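Local coordinates for protein poly-beta-1,6-N-acetyl-D-glucosamine N-deacetylase (PDB 4U10) that probably removes N-acetyl groups from poly-beta-1,6-N-acetyl-D-glucosamine as a metal-dependent hydrolase, this chain being its polysaccharide deacetylase part, at residues W103-V108 with R121-W127; V96-S102 with E140-D146. The contacts are given in a common frame with arbitrary orientation. Numbering follows the deposited sequence.

Interaction 1: W103-V108 with R121-W127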
# COMPACT_ATOMS: atom_id res chain seq x y z
N TRP A 103 -5.96 -12.02 -2.42
CA TRP A 103 -7.08 -11.50 -3.20
C TRP A 103 -6.78 -11.73 -4.69
O TRP A 103 -7.57 -12.34 -5.41
CB TRP A 103 -7.36 -10.01 -2.86
CG TRP A 103 -7.80 -9.80 -1.50
CD1 TRP A 103 -8.16 -10.79 -0.57
CD2 TRP A 103 -7.99 -8.54 -0.84
NE1 TRP A 103 -8.52 -10.19 0.60
CE2 TRP A 103 -8.42 -8.82 0.46
CE3 TRP A 103 -7.79 -7.20 -1.23
CZ2 TRP A 103 -8.70 -7.82 1.37
CZ3 TRP A 103 -8.06 -6.20 -0.31
CH2 TRP A 103 -8.53 -6.51 0.95
N LEU A 104 -5.60 -11.34 -5.13
CA LEU A 104 -5.20 -11.57 -6.51
C LEU A 104 -5.14 -13.06 -6.87
O LEU A 104 -5.41 -13.45 -7.99
CB LEU A 104 -3.88 -10.91 -6.82
CG LEU A 104 -4.03 -9.39 -7.12
CD1 LEU A 104 -4.90 -8.63 -6.13
CD2 LEU A 104 -2.67 -8.77 -7.22
N ASP A 105 -4.72 -13.88 -5.91
CA ASP A 105 -4.61 -15.33 -6.10
C ASP A 105 -5.94 -16.10 -6.09
O ASP A 105 -5.96 -17.29 -6.34
CB ASP A 105 -3.70 -15.93 -5.03
CG ASP A 105 -2.23 -15.80 -5.33
OD1 ASP A 105 -1.85 -15.45 -6.44
OD2 ASP A 105 -1.42 -16.05 -4.40
N THR A 106 -7.03 -15.43 -5.75
CA THR A 106 -8.34 -16.00 -5.79
C THR A 106 -8.70 -16.29 -7.27
O THR A 106 -8.59 -15.43 -8.11
CB THR A 106 -9.37 -15.06 -5.09
OG1 THR A 106 -8.95 -14.80 -3.74
CG2 THR A 106 -10.77 -15.66 -5.05
N PRO A 107 -9.06 -17.52 -7.58
CA PRO A 107 -9.48 -17.86 -8.92
C PRO A 107 -10.66 -17.00 -9.40
O PRO A 107 -11.48 -16.61 -8.59
CB PRO A 107 -9.93 -19.34 -8.77
CG PRO A 107 -9.19 -19.85 -7.56
CD PRO A 107 -9.16 -18.67 -6.63
N VAL A 108 -10.76 -16.74 -10.69
CA VAL A 108 -11.83 -15.83 -11.21
C VAL A 108 -13.27 -16.28 -10.91
O VAL A 108 -14.18 -15.47 -10.94
CB VAL A 108 -11.71 -15.56 -12.73
CG1 VAL A 108 -10.50 -14.69 -13.03
CG2 VAL A 108 -11.70 -16.85 -13.52
N ARG A 121 -14.67 -11.11 -7.59
CA ARG A 121 -13.24 -11.14 -7.83
C ARG A 121 -12.75 -9.84 -8.58
O ARG A 121 -11.62 -9.41 -8.39
CB ARG A 121 -12.83 -12.44 -8.52
CG ARG A 121 -11.41 -12.49 -9.13
CD ARG A 121 -10.34 -12.59 -8.04
NE ARG A 121 -8.97 -12.56 -8.58
CZ ARG A 121 -8.37 -11.48 -9.06
NH1 ARG A 121 -8.99 -10.31 -9.03
NH2 ARG A 121 -7.12 -11.55 -9.49
N ASN A 122 -13.61 -9.21 -9.39
CA ASN A 122 -13.15 -8.02 -10.18
C ASN A 122 -13.27 -6.73 -9.53
O ASN A 122 -13.02 -5.70 -10.14
CB ASN A 122 -13.83 -7.92 -11.46
CG ASN A 122 -13.62 -9.14 -12.27
OD1 ASN A 122 -12.48 -9.45 -12.67
ND2 ASN A 122 -14.70 -9.85 -12.51
N VAL A 123 -13.54 -6.75 -8.25
CA VAL A 123 -13.15 -5.63 -7.48
C VAL A 123 -11.62 -5.43 -7.59
O VAL A 123 -11.17 -4.27 -7.49
CB VAL A 123 -13.62 -5.76 -6.04
CG1 VAL A 123 -13.12 -4.56 -5.22
CG2 VAL A 123 -15.14 -5.82 -6.03
N PHE A 124 -10.86 -6.51 -7.82
CA PHE A 124 -9.40 -6.44 -7.81
C PHE A 124 -8.74 -6.74 -9.12
O PHE A 124 -9.30 -7.45 -9.97
CB PHE A 124 -8.85 -7.35 -6.71
CG PHE A 124 -9.44 -7.05 -5.36
CD1 PHE A 124 -9.05 -5.95 -4.67
CD2 PHE A 124 -10.49 -7.81 -4.85
CE1 PHE A 124 -9.65 -5.62 -3.46
CE2 PHE A 124 -11.09 -7.50 -3.63
CZ PHE A 124 -10.68 -6.41 -2.94
N VAL A 125 -7.52 -6.26 -9.26
CA VAL A 125 -6.72 -6.53 -10.45
C VAL A 125 -6.47 -8.04 -10.68
O VAL A 125 -6.57 -8.82 -9.76
CB VAL A 125 -5.34 -5.79 -10.47
CG1 VAL A 125 -5.50 -4.27 -10.58
CG2 VAL A 125 -4.47 -6.16 -9.29
N THR A 126 -6.11 -8.40 -11.90
CA THR A 126 -5.54 -9.72 -12.24
C THR A 126 -4.01 -9.58 -12.30
O THR A 126 -3.50 -8.50 -12.48
CB THR A 126 -6.07 -10.21 -13.61
OG1 THR A 126 -5.59 -9.39 -14.68
CG2 THR A 126 -7.58 -10.21 -13.69
N TRP A 127 -3.29 -10.66 -12.19
CA TRP A 127 -1.84 -10.62 -12.28
C TRP A 127 -1.26 -10.17 -13.62
O TRP A 127 -0.16 -9.60 -13.65
CB TRP A 127 -1.27 -11.98 -11.92
CG TRP A 127 -1.31 -12.35 -10.45
CD1 TRP A 127 -2.01 -13.38 -9.89
CD2 TRP A 127 -0.61 -11.72 -9.40
NE1 TRP A 127 -1.76 -13.44 -8.57
CE2 TRP A 127 -0.94 -12.42 -8.21
CE3 TRP A 127 0.21 -10.58 -9.32
CZ2 TRP A 127 -0.42 -12.06 -6.95
CZ3 TRP A 127 0.73 -10.21 -8.08
CH2 TRP A 127 0.42 -10.96 -6.90
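The CA-to-CB bond of W103, on the short helix 101-104, points toward 121-127, and its ring meets F124 obliquely, with CE3 of W103 3.3 Å from CE1 of F124. L104 follows and is the most deeply covered residue of its segment: its CD2 lies over the six-membered ring of W127, 3.7 Å from the centroid in a CH-pi contact, and also reaches CG2 of V125 (3.8 Å). Next, D105 takes the indole hydrogen of W127 (NE1 to OD1, 2.9 Å), while its OD2 bonds to S194. R121 meets two backbone carbonyls: NH2 donates to L104 O (3.0 Å) and NE to T106 O (2.9 Å). The same guanidinium gives V125 O bonds from NH1 (2.9 Å) and NH2 (2.8 Å), so one buried arginine bridges main-chain carbonyls of both segments. Beyond P107, V108 rests its CA against CG of R121 (4.0 Å). The W103 ring also meets that of the zinc ligand H149, placing the contact beside the metal site. Around it, I112 of strand 112-114 touches W103 and F124, V130 of helix 127-135 meets L104 and V125, and helix 177-199 packs against W127.

Interaction 2: V96-S102 with E140-D146. With ZN (zinc ion), chain C.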
# COMPACT_ATOMS: atom_id res chain seq x y z
N VAL A 96 4.26 3.16 -6.29
CA VAL A 96 4.27 1.91 -5.60
C VAL A 96 2.82 1.42 -5.48
O VAL A 96 1.94 2.19 -5.13
CB VAL A 96 4.88 2.09 -4.20
CG1 VAL A 96 4.74 0.79 -3.42
CG2 VAL A 96 6.33 2.48 -4.30
N PHE A 97 2.59 0.17 -5.79
CA PHE A 97 1.25 -0.44 -5.72
C PHE A 97 1.38 -1.65 -4.77
O PHE A 97 2.29 -2.47 -4.94
CB PHE A 97 0.87 -0.91 -7.11
CG PHE A 97 -0.47 -1.62 -7.22
CD1 PHE A 97 -1.61 -1.12 -6.64
CD2 PHE A 97 -0.59 -2.78 -8.02
CE1 PHE A 97 -2.82 -1.78 -6.82
CE2 PHE A 97 -1.84 -3.39 -8.24
CZ PHE A 97 -2.92 -2.90 -7.59
N ALA A 98 0.46 -1.75 -3.80
CA ALA A 98 0.48 -2.80 -2.81
C ALA A 98 -0.82 -3.63 -2.76
O ALA A 98 -1.73 -3.44 -1.92
CB ALA A 98 0.83 -2.23 -1.46
N PRO A 99 -0.91 -4.59 -3.70
CA PRO A 99 -2.08 -5.46 -3.68
C PRO A 99 -2.02 -6.56 -2.60
O PRO A 99 -0.97 -7.13 -2.32
CB PRO A 99 -2.06 -6.03 -5.10
CG PRO A 99 -0.55 -6.26 -5.33
CD PRO A 99 0.05 -4.98 -4.74
N VAL A 100 -3.16 -6.87 -1.97
CA VAL A 100 -3.20 -8.00 -1.13
C VAL A 100 -3.08 -9.26 -1.98
O VAL A 100 -3.93 -9.53 -2.81
CB VAL A 100 -4.50 -8.02 -0.34
CG1 VAL A 100 -4.53 -9.27 0.55
CG2 VAL A 100 -4.66 -6.74 0.51
N SER A 101 -2.01 -10.03 -1.83
CA SER A 101 -1.77 -11.16 -2.75
C SER A 101 -2.75 -12.33 -2.74
O SER A 101 -2.98 -12.95 -3.78
CB SER A 101 -0.32 -11.59 -2.67
OG SER A 101 0.15 -11.80 -1.34
N SER A 102 -3.37 -12.68 -1.59
CA SER A 102 -4.40 -13.77 -1.63
C SER A 102 -5.69 -13.33 -2.40
O SER A 102 -6.47 -14.16 -2.91
CB SER A 102 -4.76 -14.25 -0.22
OG SER A 102 -5.58 -13.36 0.46
N GLU A 140 6.15 -0.05 -9.04
CA GLU A 140 6.83 -0.98 -8.17
C GLU A 140 5.75 -1.78 -7.39
O GLU A 140 4.83 -1.17 -6.83
CB GLU A 140 7.66 -0.17 -7.18
CG GLU A 140 8.24 -0.92 -5.97
CD GLU A 140 9.68 -1.31 -6.17
OE1 GLU A 140 10.34 -0.66 -6.97
OE2 GLU A 140 10.14 -2.24 -5.54
N ILE A 141 5.84 -3.12 -7.43
CA ILE A 141 4.97 -4.01 -6.64
C ILE A 141 5.46 -4.28 -5.20
O ILE A 141 6.48 -4.87 -4.99
CB ILE A 141 4.67 -5.32 -7.35
CG1 ILE A 141 4.34 -5.06 -8.80
CG2 ILE A 141 3.46 -6.00 -6.70
CD1 ILE A 141 3.22 -4.02 -9.02
N ALA A 142 4.72 -3.79 -4.22
CA ALA A 142 4.99 -4.06 -2.83
C ALA A 142 3.99 -5.04 -2.27
O ALA A 142 2.90 -5.23 -2.81
CB ALA A 142 4.91 -2.79 -2.05
N SER A 143 4.34 -5.62 -1.14
CA SER A 143 3.39 -6.45 -0.41
C SER A 143 2.47 -5.62 0.44
O SER A 143 2.87 -4.53 0.96
CB SER A 143 4.15 -7.41 0.49
OG SER A 143 3.31 -8.24 1.23
N HIS A 144 1.27 -6.19 0.69
CA HIS A 144 0.28 -5.66 1.62
C HIS A 144 -0.32 -6.86 2.36
O HIS A 144 -1.50 -6.84 2.74
CB HIS A 144 -0.80 -4.95 0.82
CG HIS A 144 -1.61 -3.92 1.57
ND1 HIS A 144 -1.10 -3.05 2.50
CD2 HIS A 144 -2.88 -3.51 1.34
CE1 HIS A 144 -2.03 -2.20 2.87
NE2 HIS A 144 -3.12 -2.45 2.16
N THR A 145 0.55 -7.82 2.67
CA THR A 145 0.30 -9.13 3.30
C THR A 145 -0.34 -10.04 2.29
O THR A 145 -0.70 -9.59 1.24
CB THR A 145 -0.54 -9.08 4.63
OG1 THR A 145 -1.90 -8.85 4.28
CG2 THR A 145 -0.06 -7.92 5.51
N ASP A 146 -0.29 -11.36 2.57
CA ASP A 146 -0.98 -12.32 1.79
C ASP A 146 -2.49 -12.32 2.13
O ASP A 146 -3.35 -12.05 1.30
CB ASP A 146 -0.36 -13.74 1.93
CG ASP A 146 -0.72 -14.62 0.72
OD1 ASP A 146 -0.71 -14.10 -0.44
OD2 ASP A 146 -0.94 -15.82 0.93
ZN ZN C . -5.06 -1.77 2.57
O HOH W 1 0.69 -8.63 -0.89
O HOH W 2 -4.64 -0.31 3.67
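The serine hydroxyls bond to D146: S101 OG donates to the carboxylate OD1 of D146 (2.6 Å) and S102 OG to the main-chain O of D146 (2.7 Å), which also accepts from S102 N (3.0 Å). S101 OG bonds to S191 as well. D146 thus meets the first turn of helix 101-104, joined by a weak bond from S101 N to T145 O (3.4 Å). One water accepts from H144 N (3.0 Å) and donates to P99 O and T145 O (2.7 Å each), bridging the segments beyond the strand pairing. Further back, the segments run as parallel strands, with F97 N bonded to E140 O (2.8 Å) and A142 N to F97 O (2.9 Å). Apolar side chains pack along this ladder: V96 CG1 lies 3.8 Å from A142 CB, while I141 CD1 meets the edge of the F97 ring at CD2 (4.1 Å). A98 CB approaches H144 CB (3.9 Å). The imidazole binds zinc through NE2 (2.1 Å), and ND1 is hydrogen-bonded to V207 O. S143 OG, also bonded to S191, accepts from T145 N in an ST turn around H144. D75 and H149 complete the protein ligands, and a water sits 1.9 Å from the ion. An Asp-His-His site with a bound water is characteristic of this deacetylase family, in which such a water is thought to attack the N-acetyl group.

Along the chain, strand 95-99 comes first, and helix 101-104 then spans both contacts, its later residues opening 103-108. Interaction 1 closes a short loop of 12 residues, which carries the short strands 112-114 and 117-119, when the chain returns at 121-127. Helix 127-135 follows, and strand 139-141 leads into 140-146, where interaction 2 closes a larger loop with interaction 1 nested inside it. Helix 101-104 is shared, and the two contacts touch directly through L104 on P99 and V125 on F97. Together they tie the peripheral loops to the parallel strands of the mixed sheet and its zinc site, with W103 close to D75 and H149.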